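Local coordinates for lombricine kinase (Urechis caupo, PDB 3JPZ), which catalyses the reversible transfer of a phosphoryl group between ATP and the guanidino compound lombricine, as a member of the phosphagen kinase family, at residues V284-H287 with Q288-K291; K358-D361 with D362-P365. All coordinates share one frame; numbering follows the deposited sequence. Where two conformers were deposited one is given.

Overall arrangement
Both contacts are tight local turns, and in each a single backbone carbonyl, L286 O or I360 O, takes two donors, one of them weakly in contact 1. Contact 1 lies at the end of strand 279-285 of the large antiparallel sheet and is partly buried. Contact 2 lies at the surface in the C-terminal tail, after helix 333-355. Their centres are about 14 Å apart, and L289 CD1 meets I360 CD1 at 3.8 Å. Both pack on helices 333-355 and 295-301. In contact 1 a serine hydroxyl is one donor, and acidic residues outside it bind others. In contact 2 both donors to I360 O are backbone amides, and the turn rests on helix 333-355 through apolar side chains.

Contact 1. Residues V284-H287 with Q288-K291; sequences VQLH and QLSK
The hydroxyl of S290 reaches back to the carbonyl of L286, where the chain turns after strand 279-285. S290 OG donates to L286 O at 2.6 Å, almost in line with the C=O bond (C=O...OG angle 163°). The backbone adds a weak second bond, S290 N to L286 O at 3.3 Å. The hydroxyl gets there because OG stands between the backbone N and the carbonyl carbon (chi1 56°). S290 OG also lies 3.1 Å from H287 O. The turn continues into the 3-10 segment 289-291, with K291 N donating to Q288 O at 3.1 Å.

E351 of helix 333-355 accepts from Q288 N and L289 N, one with each carboxylate oxygen. CG of Q285 lies over one face of the H287 ring, toward its rim, 3.4 Å above the plane. H287 ND1 is hydrogen-bonded to D319. The K291 chain runs back beside the turn, with CE 3.1 Å from H287 O. Its bend at chi4 (-43°) turns NZ back toward the same oxygen. NZ also makes a long, weak ion pair with D319.

On the buried side, L286 CB and L289 CB meet at 4.2 Å, and F295 of helix 295-301 touches both leucines. L286 O thus takes two donors from one serine, the amide weakly, while two carboxylates, E351 and D319, tie the bend to helix 333-355 and to the residue just before strand 320-325.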
loop_
_atom_site.group_PDB
_atom_site.type_symbol
_atom_site.label_atom_id
_atom_site.label_comp_id
_atom_site.label_asym_id
_atom_site.label_seq_id
_atom_site.Cartn_x
_atom_site.Cartn_y
_atom_site.Cartn_z
ATOM N N VAL A 284 3.487 -0.081 -35.262
ATOM C CA VAL A 284 3.202 0.003 -36.688
ATOM C C VAL A 284 2.620 1.356 -37.071
ATOM O O VAL A 284 1.698 1.866 -36.430
ATOM C CB VAL A 284 2.272 -1.147 -37.153
ATOM C CG1 VAL A 284 1.007 -1.189 -36.321
ATOM C CG2 VAL A 284 1.958 -1.008 -38.642
ATOM N N GLN A 285 3.180 1.931 -38.129
ATOM C CA GLN A 285 2.767 3.238 -38.605
ATOM C C GLN A 285 1.545 3.136 -39.514
ATOM O O GLN A 285 1.547 2.391 -40.494
ATOM C CB GLN A 285 3.926 3.891 -39.350
ATOM C CG GLN A 285 3.755 5.380 -39.597
ATOM C CD GLN A 285 5.035 6.024 -40.068
ATOM O OE1 GLN A 285 5.408 7.101 -39.602
ATOM N NE2 GLN A 285 5.728 5.360 -40.982
ATOM N N LEU A 286 0.513 3.908 -39.187
ATOM C CA LEU A 286 -0.751 3.868 -39.896
ATOM C C LEU A 286 -1.266 5.280 -40.133
ATOM O O LEU A 286 -2.253 5.697 -39.541
ATOM C CB LEU A 286 -1.776 3.096 -39.068
ATOM C CG LEU A 286 -1.395 1.661 -38.703
ATOM C CD1 LEU A 286 -2.378 1.092 -37.693
ATOM C CD2 LEU A 286 -1.335 0.800 -39.953
ATOM N N HIS A 287 -0.595 6.015 -41.004
ATOM C CA HIS A 287 -0.970 7.400 -41.255
ATOM C C HIS A 287 -2.438 7.514 -41.644
ATOM O O HIS A 287 -3.201 8.237 -41.019
ATOM C CB HIS A 287 -0.086 8.002 -42.349
ATOM C CG HIS A 287 1.352 8.141 -41.954
ATOM N ND1 HIS A 287 1.759 8.898 -40.876
ATOM C CD2 HIS A 287 2.482 7.632 -42.501
ATOM C CE1 HIS A 287 3.075 8.841 -40.771
ATOM N NE2 HIS A 287 3.537 8.083 -41.748
ATOM N N GLN A 288 -2.832 6.770 -42.662
ATOM C CA GLN A 288 -4.144 6.930 -43.270
ATOM C C GLN A 288 -5.218 6.197 -42.494
ATOM O O GLN A 288 -6.322 6.702 -42.312
ATOM C CB GLN A 288 -4.110 6.418 -44.710
ATOM C CG GLN A 288 -3.194 7.221 -45.601
ATOM C CD GLN A 288 -3.415 8.704 -45.427
ATOM O OE1 GLN A 288 -4.517 9.206 -45.649
ATOM N NE2 GLN A 288 -2.372 9.417 -45.007
ATOM N N LEU A 289 -4.882 5.006 -42.021
ATOM C CA LEU A 289 -5.890 4.100 -41.477
ATOM C C LEU A 289 -6.411 4.610 -40.139
ATOM O O LEU A 289 -7.571 4.402 -39.789
ATOM C CB LEU A 289 -5.314 2.693 -41.330
ATOM C CG LEU A 289 -6.331 1.623 -40.944
ATOM C CD1 LEU A 289 -7.449 1.565 -41.979
ATOM C CD2 LEU A 289 -5.662 0.272 -40.789
ATOM N N SER A 290 -5.542 5.289 -39.402
ATOM C CA SER A 290 -5.902 5.837 -38.106
ATOM C C SER A 290 -6.848 7.028 -38.246
ATOM O O SER A 290 -7.482 7.442 -37.277
ATOM C CB SER A 290 -4.652 6.281 -37.361
ATOM O OG SER A 290 -3.909 7.204 -38.132
ATOM N N LYS A 291 -6.925 7.586 -39.447
ATOM C CA LYS A 291 -7.878 8.651 -39.724
ATOM C C LYS A 291 -9.170 8.066 -40.279
ATOM O O LYS A 291 -10.155 8.782 -40.469
ATOM C CB LYS A 291 -7.300 9.651 -40.723
ATOM C CG LYS A 291 -5.897 10.125 -40.401
ATOM C CD LYS A 291 -5.402 11.137 -41.437
ATOM C CE LYS A 291 -3.876 11.233 -41.472
ATOM N NZ LYS A 291 -3.249 11.248 -40.116
#

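Contact 2. Residues K358-D361 with D362-P365; sequences KSID and DLIP
I360 and I364 touch through their longer branches, one turn apart. I360 CD1 lies 3.7 Å from I364 CG1, and the two side chains cross at about a right angle. I364 CD1 also comes 3.6 Å from D361 CA, with the D361 and I364 side chains lying alongside each other. I364 CG1 is anti to its carbonyl carbon (chi1 -68°), which carries this branch back over the turn to 3.2 Å from I360 O.

The same oxygen closes the turn. I360 O accepts from I364 N at 2.9 Å, with the amide approaching nearly head-on (C=O...N angle 173°). It also accepts from L363 N at 2.9 Å, from a donor well above the carbonyl plane. The bond to I364 N has the i to i+4 spacing of an alpha turn. An ST turn overlaps its start: S359 OG accepts from D361 N at 3.3 Å.

Further out, I360 is buried against M350, A353 and L354 of helix 333-355. I298 of helix 295-301 and H292 touch both isoleucines. P365 follows along the same surface, against M350, A301 and L302. D361 and D362, at the outside of the turn, are exposed.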
loop_
_atom_site.group_PDB
_atom_site.type_symbol
_atom_site.label_atom_id
_atom_site.label_comp_id
_atom_site.label_asym_id
_atom_site.label_seq_id
_atom_site.Cartn_x
_atom_site.Cartn_y
_atom_site.Cartn_z
ATOM N N LYS A 358 -7.620 4.367 -52.395
ATOM C CA LYS A 358 -8.652 3.363 -52.648
ATOM C C LYS A 358 -9.567 3.167 -51.438
ATOM O O LYS A 358 -9.243 3.578 -50.329
ATOM C CB LYS A 358 -8.013 2.021 -53.020
ATOM C CG LYS A 358 -7.299 2.005 -54.367
ATOM C CD LYS A 358 -6.688 0.635 -54.648
ATOM C CE LYS A 358 -5.992 0.587 -56.002
ATOM N NZ LYS A 358 -5.313 -0.721 -56.234
ATOM N N SER A 359 -10.721 2.549 -51.667
ATOM C CA SER A 359 -11.642 2.216 -50.587
ATOM C C SER A 359 -11.180 0.926 -49.924
ATOM O O SER A 359 -10.775 -0.009 -50.607
ATOM C CB SER A 359 -13.062 2.048 -51.133
ATOM O OG SER A 359 -13.977 1.720 -50.100
ATOM N N ILE A 360 -11.221 0.882 -48.595
ATOM C CA ILE A 360 -10.875 -0.337 -47.869
ATOM C C ILE A 360 -12.130 -1.082 -47.441
ATOM O O ILE A 360 -12.074 -1.969 -46.595
ATOM C CB ILE A 360 -10.054 -0.047 -46.597
ATOM C CG1 ILE A 360 -10.862 0.812 -45.625
ATOM C CG2 ILE A 360 -8.745 0.622 -46.946
ATOM C CD1 ILE A 360 -10.382 0.703 -44.185
ATOM N N ASP A 361 -13.267 -0.708 -48.015
ATOM C CA ASP A 361 -14.533 -1.328 -47.658
ATOM C C ASP A 361 -14.499 -2.847 -47.838
ATOM O O ASP A 361 -15.144 -3.574 -47.092
ATOM C CB ASP A 361 -15.668 -0.715 -48.478
ATOM C CG ASP A 361 -15.917 0.739 -48.122
ATOM O OD1 ASP A 361 -15.308 1.221 -47.141
ATOM O OD2 ASP A 361 -16.719 1.396 -48.819
ATOM N N ASP A 362 -13.747 -3.327 -48.822
ATOM C CA ASP A 362 -13.688 -4.763 -49.081
ATOM C C ASP A 362 -12.593 -5.454 -48.264
ATOM O O ASP A 362 -12.490 -6.679 -48.270
ATOM C CB ASP A 362 -13.493 -5.039 -50.577
ATOM C CG ASP A 362 -12.103 -4.674 -51.068
ATOM O OD1 ASP A 362 -11.511 -3.703 -50.547
ATOM O OD2 ASP A 362 -11.607 -5.362 -51.986
ATOM N N LEU A 363 -11.781 -4.669 -47.566
ATOM C CA LEU A 363 -10.737 -5.220 -46.704
ATOM C C LEU A 363 -11.155 -5.238 -45.239
ATOM O O LEU A 363 -10.692 -6.079 -44.461
ATOM C CB LEU A 363 -9.450 -4.408 -46.851
ATOM C CG LEU A 363 -8.934 -4.248 -48.278
ATOM C CD1 LEU A 363 -7.627 -3.469 -48.282
ATOM C CD2 LEU A 363 -8.762 -5.611 -48.945
ATOM N N ILE A 364 -12.024 -4.304 -44.863
ATOM C CA ILE A 364 -12.519 -4.239 -43.495
ATOM C C ILE A 364 -13.114 -5.583 -43.110
ATOM O O ILE A 364 -13.926 -6.135 -43.852
ATOM C CB ILE A 364 -13.601 -3.155 -43.340
ATOM C CG1 ILE A 364 -12.987 -1.766 -43.507
ATOM C CG2 ILE A 364 -14.273 -3.257 -41.977
ATOM C CD1 ILE A 364 -13.933 -0.766 -44.137
ATOM N N PRO A 365 -12.707 -6.123 -41.950
ATOM C CA PRO A 365 -13.340 -7.358 -41.481
ATOM C C PRO A 365 -14.853 -7.155 -41.395
ATOM O O PRO A 365 -15.319 -6.236 -40.703
ATOM C CB PRO A 365 -12.736 -7.565 -40.089
ATOM C CG PRO A 365 -11.464 -6.779 -40.094
ATOM C CD PRO A 365 -11.705 -5.613 -40.997
#